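Local coordinates for protein KLLA0E08119p (Kluyveromyces lactis, PDB 3VA7) that is the urea carboxylase part of a longer enzyme and probably uses ATP, hydrogencarbonate and biotin to convert urea to urea-1-carboxylate, at residues M428-N431 / Q432-E436; T437-G441 / C442-I446; L530-L534 / N535-L539; Y863-N866 / R867-Q871. All blocks are in the same frame, centred on the assembly; numbering follows the deposited sequence.

Contact 1: residues M428-N431 / Q432-E436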
# COMPACT_ATOMS: atom_id res chain seq x y z
N MET A 428 8.51 -32.29 10.64
CA MET A 428 8.68 -32.01 9.25
C MET A 428 7.44 -31.29 8.77
O MET A 428 7.54 -30.27 8.09
CB MET A 428 8.93 -33.28 8.46
CG MET A 428 10.37 -33.77 8.52
SD MET A 428 10.61 -35.24 7.43
CE MET A 428 9.87 -36.62 8.42
N LYS A 429 6.26 -31.78 9.15
CA LYS A 429 5.04 -31.12 8.70
C LYS A 429 5.00 -29.69 9.13
O LYS A 429 4.46 -28.85 8.42
CB LYS A 429 3.77 -31.84 9.14
CG LYS A 429 3.37 -32.93 8.17
CD LYS A 429 2.36 -33.84 8.74
CE LYS A 429 2.17 -34.92 7.77
NZ LYS A 429 0.87 -35.59 8.03
N LEU A 430 5.59 -29.41 10.28
CA LEU A 430 5.43 -28.12 10.87
C LEU A 430 6.34 -27.16 10.12
O LEU A 430 5.94 -26.00 9.82
CB LEU A 430 5.74 -28.15 12.37
CG LEU A 430 5.94 -26.77 12.97
CD1 LEU A 430 4.58 -26.10 13.07
CD2 LEU A 430 6.66 -26.82 14.30
N ASN A 431 7.54 -27.65 9.80
CA ASN A 431 8.49 -26.87 9.00
C ASN A 431 7.82 -26.56 7.66
O ASN A 431 7.79 -25.39 7.27
CB ASN A 431 9.88 -27.51 8.89
CG ASN A 431 10.71 -27.43 10.20
OD1 ASN A 431 11.31 -26.40 10.53
ND2 ASN A 431 10.78 -28.53 10.92
N GLN A 432 7.22 -27.55 6.98
CA GLN A 432 6.60 -27.23 5.71
C GLN A 432 5.52 -26.16 5.93
O GLN A 432 5.52 -25.13 5.23
CB GLN A 432 6.09 -28.44 4.90
CG GLN A 432 5.62 -28.04 3.45
CD GLN A 432 4.81 -29.13 2.62
OE1 GLN A 432 5.15 -30.31 2.63
NE2 GLN A 432 3.77 -28.70 1.85
N ALA A 433 4.63 -26.36 6.90
CA ALA A 433 3.56 -25.37 7.18
C ALA A 433 4.10 -23.94 7.38
O ALA A 433 3.61 -22.99 6.79
CB ALA A 433 2.69 -25.81 8.40
N LEU A 434 5.12 -23.81 8.20
CA LEU A 434 5.74 -22.52 8.44
C LEU A 434 6.29 -21.88 7.16
O LEU A 434 6.17 -20.65 6.99
CB LEU A 434 6.84 -22.64 9.51
CG LEU A 434 6.22 -22.99 10.87
CD1 LEU A 434 7.23 -23.03 11.94
CD2 LEU A 434 5.09 -22.06 11.22
N ASN A 435 6.85 -22.72 6.28
CA ASN A 435 7.43 -22.33 4.99
C ASN A 435 6.36 -21.81 4.04
O ASN A 435 6.62 -21.02 3.14
CB ASN A 435 8.13 -23.53 4.34
CG ASN A 435 9.63 -23.71 4.79
OD1 ASN A 435 10.08 -23.23 5.84
ND2 ASN A 435 10.38 -24.42 3.95
N GLU A 436 5.15 -22.26 4.27
CA GLU A 436 4.09 -22.13 3.33
C GLU A 436 3.17 -21.02 3.85
O GLU A 436 2.15 -20.69 3.23
CB GLU A 436 3.38 -23.48 3.26
CG GLU A 436 3.02 -23.99 1.90
CD GLU A 436 2.97 -25.50 1.83
OE1 GLU A 436 1.88 -26.08 1.89
OE2 GLU A 436 4.03 -26.10 1.70

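Contact 2: residues T437-G441 / C442-I446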
# COMPACT_ATOMS: atom_id res chain seq x y z
N THR A 437 3.57 -20.44 4.98
CA THR A 437 2.82 -19.37 5.62
C THR A 437 3.39 -18.03 5.17
O THR A 437 4.53 -17.64 5.54
CB THR A 437 2.92 -19.48 7.17
OG1 THR A 437 2.09 -20.55 7.64
CG2 THR A 437 2.48 -18.16 7.87
N ALA A 438 2.59 -17.33 4.37
CA ALA A 438 2.97 -16.01 3.91
C ALA A 438 2.00 -14.93 4.42
O ALA A 438 0.85 -14.82 3.93
CB ALA A 438 3.07 -15.99 2.41
N VAL A 439 2.46 -14.15 5.39
CA VAL A 439 1.71 -13.04 5.97
C VAL A 439 2.51 -11.71 5.95
O VAL A 439 3.60 -11.62 6.52
CB VAL A 439 1.28 -13.38 7.39
CG1 VAL A 439 0.74 -12.12 8.11
CG2 VAL A 439 0.27 -14.54 7.37
N TYR A 440 1.97 -10.68 5.29
CA TYR A 440 2.73 -9.47 5.02
C TYR A 440 1.90 -8.22 5.32
O TYR A 440 0.69 -8.24 5.14
CB TYR A 440 3.20 -9.44 3.56
CG TYR A 440 3.96 -10.65 3.01
CD1 TYR A 440 5.31 -10.91 3.35
CD2 TYR A 440 3.36 -11.49 2.07
CE1 TYR A 440 6.01 -12.02 2.81
CE2 TYR A 440 4.04 -12.58 1.51
CZ TYR A 440 5.35 -12.84 1.89
OH TYR A 440 5.99 -13.94 1.32
N GLY A 441 2.54 -7.15 5.79
CA GLY A 441 1.83 -5.95 6.24
C GLY A 441 2.12 -5.54 7.68
O GLY A 441 1.98 -4.35 8.05
N CYS A 442 2.50 -6.54 8.47
CA CYS A 442 2.99 -6.41 9.82
C CYS A 442 4.27 -7.20 9.88
O CYS A 442 4.44 -8.15 9.14
CB CYS A 442 2.04 -7.11 10.79
SG CYS A 442 0.52 -6.23 11.00
N ILE A 443 5.14 -6.86 10.80
CA ILE A 443 6.22 -7.72 11.15
C ILE A 443 5.64 -8.92 11.96
O ILE A 443 4.78 -8.75 12.84
CB ILE A 443 7.29 -6.94 11.96
CG1 ILE A 443 7.76 -5.68 11.19
CG2 ILE A 443 8.49 -7.89 12.34
CD1 ILE A 443 8.55 -4.64 12.04
N THR A 444 6.12 -10.12 11.64
CA THR A 444 5.68 -11.35 12.29
C THR A 444 6.87 -12.04 12.90
O THR A 444 7.99 -11.55 12.80
CB THR A 444 4.95 -12.34 11.32
OG1 THR A 444 5.86 -12.95 10.38
CG2 THR A 444 3.80 -11.60 10.57
N ASN A 445 6.61 -13.17 13.55
CA ASN A 445 7.66 -13.92 14.17
C ASN A 445 7.90 -15.16 13.35
O ASN A 445 8.43 -16.14 13.82
CB ASN A 445 7.32 -14.22 15.64
CG ASN A 445 6.05 -15.14 15.81
OD1 ASN A 445 5.17 -15.22 14.95
ND2 ASN A 445 5.97 -15.82 16.94
N ILE A 446 7.53 -15.12 12.08
CA ILE A 446 7.51 -16.34 11.29
C ILE A 446 8.92 -16.89 11.14
O ILE A 446 9.15 -18.09 11.27
CB ILE A 446 6.79 -16.12 9.91
CG1 ILE A 446 6.53 -17.42 9.19
CG2 ILE A 446 7.51 -15.09 8.97
CD1 ILE A 446 5.75 -18.48 9.97

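Contact 3: residues L530-L534 / N535-L539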
# COMPACT_ATOMS: atom_id res chain seq x y z
N LEU A 530 18.03 -0.94 -3.38
CA LEU A 530 17.52 0.31 -2.79
C LEU A 530 17.87 1.54 -3.60
O LEU A 530 19.00 1.72 -4.02
CB LEU A 530 17.99 0.51 -1.35
CG LEU A 530 17.72 -0.60 -0.30
CD1 LEU A 530 18.44 -0.30 1.01
CD2 LEU A 530 16.19 -0.84 -0.10
N GLU A 531 16.88 2.38 -3.83
CA GLU A 531 17.11 3.69 -4.38
C GLU A 531 17.29 4.61 -3.20
O GLU A 531 16.37 4.73 -2.34
CB GLU A 531 15.91 4.17 -5.19
CG GLU A 531 16.00 5.61 -5.60
CD GLU A 531 15.03 5.92 -6.71
OE1 GLU A 531 14.01 6.60 -6.43
OE2 GLU A 531 15.27 5.49 -7.86
N ILE A 532 18.48 5.23 -3.15
CA ILE A 532 18.78 6.29 -2.20
C ILE A 532 18.62 7.64 -2.85
O ILE A 532 19.19 7.90 -3.89
CB ILE A 532 20.21 6.15 -1.64
CG1 ILE A 532 20.19 5.12 -0.52
CG2 ILE A 532 20.77 7.46 -1.05
CD1 ILE A 532 20.93 3.88 -0.79
N THR A 533 17.88 8.52 -2.21
CA THR A 533 17.69 9.86 -2.70
C THR A 533 18.23 10.90 -1.71
O THR A 533 17.76 10.95 -0.58
CB THR A 533 16.16 10.17 -2.84
OG1 THR A 533 15.45 9.06 -3.44
CG2 THR A 533 15.92 11.54 -3.59
N LEU A 534 19.13 11.78 -2.18
CA LEU A 534 19.73 12.91 -1.40
C LEU A 534 20.67 12.55 -0.22
O LEU A 534 21.74 13.10 -0.15
CB LEU A 534 18.71 13.95 -1.02
CG LEU A 534 18.18 14.77 -2.21
CD1 LEU A 534 17.06 15.73 -1.73
CD2 LEU A 534 19.26 15.54 -2.98
N ASN A 535 20.30 11.62 0.66
CA ASN A 535 21.26 10.99 1.58
C ASN A 535 20.76 9.63 2.04
O ASN A 535 19.55 9.42 2.15
CB ASN A 535 21.55 11.88 2.80
CG ASN A 535 20.31 12.30 3.52
OD1 ASN A 535 19.69 13.33 3.19
ND2 ASN A 535 19.93 11.52 4.54
N GLY A 536 21.68 8.73 2.32
CA GLY A 536 21.30 7.33 2.48
C GLY A 536 21.13 6.89 3.90
O GLY A 536 21.22 7.68 4.80
N PRO A 537 20.85 5.59 4.10
CA PRO A 537 20.59 4.95 5.40
C PRO A 537 21.86 4.48 6.06
O PRO A 537 22.87 4.39 5.38
CB PRO A 537 19.83 3.70 4.98
CG PRO A 537 20.48 3.33 3.67
CD PRO A 537 20.65 4.65 2.98
N LYS A 538 21.85 4.16 7.35
CA LYS A 538 22.92 3.32 7.86
C LYS A 538 22.31 1.98 8.20
O LYS A 538 21.26 1.93 8.83
CB LYS A 538 23.80 3.93 8.99
CG LYS A 538 23.21 5.03 9.90
CD LYS A 538 24.17 6.24 10.27
CE LYS A 538 25.55 5.85 10.91
NZ LYS A 538 25.51 4.84 12.03
N LEU A 539 22.93 0.91 7.74
CA LEU A 539 22.35 -0.40 7.86
C LEU A 539 23.24 -1.35 8.65
O LEU A 539 24.44 -1.36 8.46
CB LEU A 539 22.11 -1.00 6.47
CG LEU A 539 21.47 -0.15 5.37
CD1 LEU A 539 21.51 -0.97 4.07
CD2 LEU A 539 20.04 0.29 5.76
O HOH W 1 17.53 8.02 0.81

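Contact 4: residues Y863-N866 / R867-Q871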
# COMPACT_ATOMS: atom_id res chain seq x y z
N TYR A 863 -16.08 4.90 -29.09
CA TYR A 863 -16.32 3.54 -29.52
C TYR A 863 -15.26 3.14 -30.56
O TYR A 863 -14.75 2.01 -30.55
CB TYR A 863 -17.72 3.32 -30.03
CG TYR A 863 -17.96 1.86 -30.21
CD1 TYR A 863 -17.84 0.98 -29.13
CD2 TYR A 863 -18.25 1.33 -31.48
CE1 TYR A 863 -18.03 -0.38 -29.31
CE2 TYR A 863 -18.46 -0.05 -31.67
CZ TYR A 863 -18.34 -0.89 -30.59
OH TYR A 863 -18.54 -2.25 -30.78
N ARG A 864 -14.86 4.12 -31.36
CA ARG A 864 -13.92 3.89 -32.43
C ARG A 864 -12.55 3.47 -31.89
O ARG A 864 -11.88 2.59 -32.49
CB ARG A 864 -13.81 5.13 -33.32
CG ARG A 864 -12.73 5.06 -34.38
CD ARG A 864 -13.00 6.09 -35.43
NE ARG A 864 -12.29 5.71 -36.64
CZ ARG A 864 -12.82 5.13 -37.73
NH1 ARG A 864 -14.14 4.88 -37.84
NH2 ARG A 864 -12.01 4.78 -38.72
N ILE A 865 -12.15 4.10 -30.78
CA ILE A 865 -10.87 3.78 -30.14
C ILE A 865 -10.98 2.34 -29.67
O ILE A 865 -10.04 1.53 -29.76
CB ILE A 865 -10.59 4.69 -28.94
CG1 ILE A 865 -10.41 6.15 -29.43
CG2 ILE A 865 -9.44 4.15 -28.03
CD1 ILE A 865 -10.60 7.12 -28.29
N ASN A 866 -12.17 2.00 -29.20
CA ASN A 866 -12.34 0.66 -28.76
C ASN A 866 -12.15 -0.31 -29.97
O ASN A 866 -11.59 -1.41 -29.82
CB ASN A 866 -13.66 0.53 -28.05
CG ASN A 866 -14.21 -0.80 -28.18
OD1 ASN A 866 -14.14 -1.64 -27.28
ND2 ASN A 866 -14.77 -1.06 -29.34
N ARG A 867 -12.53 0.14 -31.16
CA ARG A 867 -12.53 -0.73 -32.36
C ARG A 867 -11.08 -0.81 -32.91
O ARG A 867 -10.63 -1.88 -33.29
CB ARG A 867 -13.54 -0.21 -33.43
CG ARG A 867 -15.01 -0.63 -33.33
CD ARG A 867 -15.34 -1.54 -32.10
NE ARG A 867 -15.40 -2.96 -32.38
CZ ARG A 867 -15.31 -3.95 -31.48
NH1 ARG A 867 -15.12 -3.72 -30.17
NH2 ARG A 867 -15.38 -5.23 -31.92
N LEU A 868 -10.35 0.30 -32.95
CA LEU A 868 -8.92 0.28 -33.27
C LEU A 868 -8.18 -0.75 -32.41
O LEU A 868 -7.45 -1.56 -32.94
CB LEU A 868 -8.28 1.68 -33.14
CG LEU A 868 -6.81 1.70 -33.54
CD1 LEU A 868 -6.69 1.21 -34.98
CD2 LEU A 868 -6.14 3.09 -33.48
N ILE A 869 -8.41 -0.74 -31.09
CA ILE A 869 -7.74 -1.63 -30.19
C ILE A 869 -8.11 -3.02 -30.61
O ILE A 869 -7.26 -3.91 -30.59
CB ILE A 869 -8.16 -1.38 -28.69
CG1 ILE A 869 -7.54 -0.06 -28.14
CG2 ILE A 869 -7.82 -2.57 -27.81
CD1 ILE A 869 -8.15 0.44 -26.87
N HIS A 870 -9.36 -3.20 -30.98
CA HIS A 870 -9.85 -4.51 -31.37
C HIS A 870 -9.17 -4.99 -32.66
O HIS A 870 -8.85 -6.15 -32.79
CB HIS A 870 -11.37 -4.49 -31.48
CG HIS A 870 -11.95 -5.68 -32.15
ND1 HIS A 870 -12.16 -6.88 -31.50
CD2 HIS A 870 -12.37 -5.87 -33.43
CE1 HIS A 870 -12.70 -7.75 -32.34
NE2 HIS A 870 -12.84 -7.16 -33.52
N GLN A 871 -8.90 -4.09 -33.59
CA GLN A 871 -8.23 -4.42 -34.80
C GLN A 871 -6.79 -4.84 -34.61
O GLN A 871 -6.27 -5.66 -35.39
CB GLN A 871 -8.24 -3.23 -35.75
CG GLN A 871 -9.50 -3.07 -36.54
CD GLN A 871 -9.96 -4.37 -37.19
OE1 GLN A 871 -11.16 -4.55 -37.38
NE2 GLN A 871 -9.02 -5.30 -37.48

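Contact 1: residues M428-N431 / Q432-E436
Leu-434 packs on Leu-430, one helical turn earlier, near the C-terminal end of helix 423-435. Its CB sits over the turn, 3.5 Å from Leu-430 O. CG stays beside the same carbonyl oxygen, because it lies anti to its own carbonyl carbon (chi1 -66°). At the tip, CD1 meets Leu-430 CG at 4.1 Å. The two leucines cross obliquely, and both also touch Ala-453. Four backbone bonds of the i to i+4 kind hold the turn. The one from Leu-434 N to Leu-430 O is 2.8 Å long and nearly straight (170°). On another side of the helix, Gln-432 runs out extended and gives NE2 to Glu-436 OE2 at 2.6 Å. This bond lies close to the amide plane and uses the syn lone pair of OE2. Glu-436 OE1 has a second partner in Trp-392 NE1. Asn-431 is the polar link to helix 446-454: OD1 bonds Ser-454 OG, and ND2 bonds Ala-453 O; ND2 also bonds Ile-427 O. The helix is therefore amphipathic. The leucines and Ala-433 face strands 362-372 and 412-420 and helix 446-454 of the biotin carboxylase C-terminal region, while Gln-432 and Glu-436 pair on the more exposed side.

Contact 2: residues T437-G441 / C442-I446
Thr-437 and Ile-446 face each other across the hairpin-like bend of residues 437-446. The two arms run at 157° to each other, and no hydrogen bond joins them. Away from the bend, the arms meet mainly through side chains. Both residues direct their CB toward the opposite arm, and the Thr-437 methyl CG2 meets Ile-446 CD1 at 3.9 Å. Thr-437 holds this methyl anti to its backbone N and turns OG1 aside, where it bonds Ala-433 O. One step nearer the bend, Val-439 and Thr-444 repeat the arrangement at a slant. Val-439 CG1 touches Thr-444 CG2 at 4.0 Å. The hydroxyl of Thr-444 takes the place between its backbone N and carbonyl carbon (chi1 72°). From there OG1 accepts from Ile-446 N at 3.2 Å, which forms an ST turn leading into helix 446-454. Gly-441 makes the bend with a positive phi of 124°. Strand 438-440 pairs with strand 386-388, and Val-439 rests on Val-387 of that strand. Val-439 and Ile-446 both cover Leu-368 of strand 362-372. Thr-437 and Thr-444 reach Ile-416 and Leu-413 of strand 412-420. Along the chain, residues 437-446 link helix 423-435 to helix 446-454.

Contact 3: residues L530-L534 / N535-L539
Asn-535 brings OD1 over one face of the Leu-534 peptide, 3.6 Å from Leu-534 C; the amide is tilted steeply to that peptide, not stacked on it. CG stands between the backbone N and the carbonyl carbon (chi1 54°), which turns the amide back to this peptide. Ala-485 and Tyr-1174 touch the same side chain from outside. The Pro-537 ring is met at its rim, by Ile-532. The two side chains point at each other, and Ile-532 CG1 lies 3.6 Å from Pro-537 CD. The second branch of the isoleucine, CG2, covers Gly-536 CA at 3.6 Å. With an alanine in place of Ile-532, Pro-537 CD and Gly-536 CA would probably lose their apolar cover and a gap would open inside the turn. Deeper in, Leu-530 CD1 and Leu-539 CD1 approach to 4.4 Å, and both leucines also touch Phe-478 and Leu-590. The backbone reverses at Leu-534, whose phi and psi are 68° and -47°. Asn-535 N gives a weak bond to Thr-533 O at 2.9 Å, and this is a classic gamma turn. A water bridges the two arms: it accepts from Thr-533 N at 3.1 Å and donates to Asn-535 O at 2.8 Å. Strand 529-533 pairs with strands 488-490 and 587-592. Strand 538-541 belongs to another sheet, with strands 477-480 and 576-582. The arrangement is a beta arch, in which the chain passes from one sheet to another and the strands meet through side chains. It lies in the carboxyltransferase A and B region.

Contact 4: residues Y863-N866 / R867-Q871
Arg-867 follows Tyr-863 by one turn in helix 859-875 of the carboxyltransferase C and D region, where Leu-868 N gives a nearly straight bond to Arg-864 O (2.8 Å) while Arg-867 N is held by weak bonds to both Tyr-863 O and Arg-864 O. The Tyr-863 and Arg-867 side chains lie side by side, with ring and guanidinium only 6° from parallel. The bend at chi2 (2°) brings CD to 3.4 Å from Tyr-863 CZ; the one at chi3 (-99°) then helps turn the guanidinium along the ring. Tyr-863 OH sits 3.3 Å above one face of the Arg-867 guanidinium, toward its rim. On the opposite face, His-870 CG lies 3.4 Å from the guanidinium plane, while Arg-867 NH2 stands over the centre of the imidazole. Asn-866 comes to the guanidinium edge. Its ND2 gives a hydrogen bond to Tyr-863 O at 3.3 Å. A serine in place of Arg-867 would probably leave a gap between Tyr-863 and His-870 and set the imidazole free to turn. Elsewhere, Ile-865 CG2 meets Ile-869 CD1 at 4.1 Å, and the two isoleucines pack on strand 880-885. Tyr-863 also stacks with Trp-921, and Arg-864 forms a salt bridge with Glu-912. One side of the helix is apolar toward the sheet; another places a probably charged guanidinium between the Tyr-863 hydroxyl and the His-870 ring.

All four contacts are local and lie in series along the chain; none crosses or encloses another. Contact 1 closes the last turns of helix 423-435 in the biotin carboxylase C-terminal region. Contact 2 follows directly and closes the bend from strand 438-440 into helix 446-454. The two touch where Leu-434 O meets Ile-446 CD1 at 3.7 Å, so the end of the first helix packs against the start of the next. Contact 3 closes the turn between two sheets of the carboxyltransferase A and B region, its centre about 25 Å from that of contact 2. Contact 4 lies within helix 859-875 of the C and D region, its centre about 45 Å from those of contacts 2 and 3.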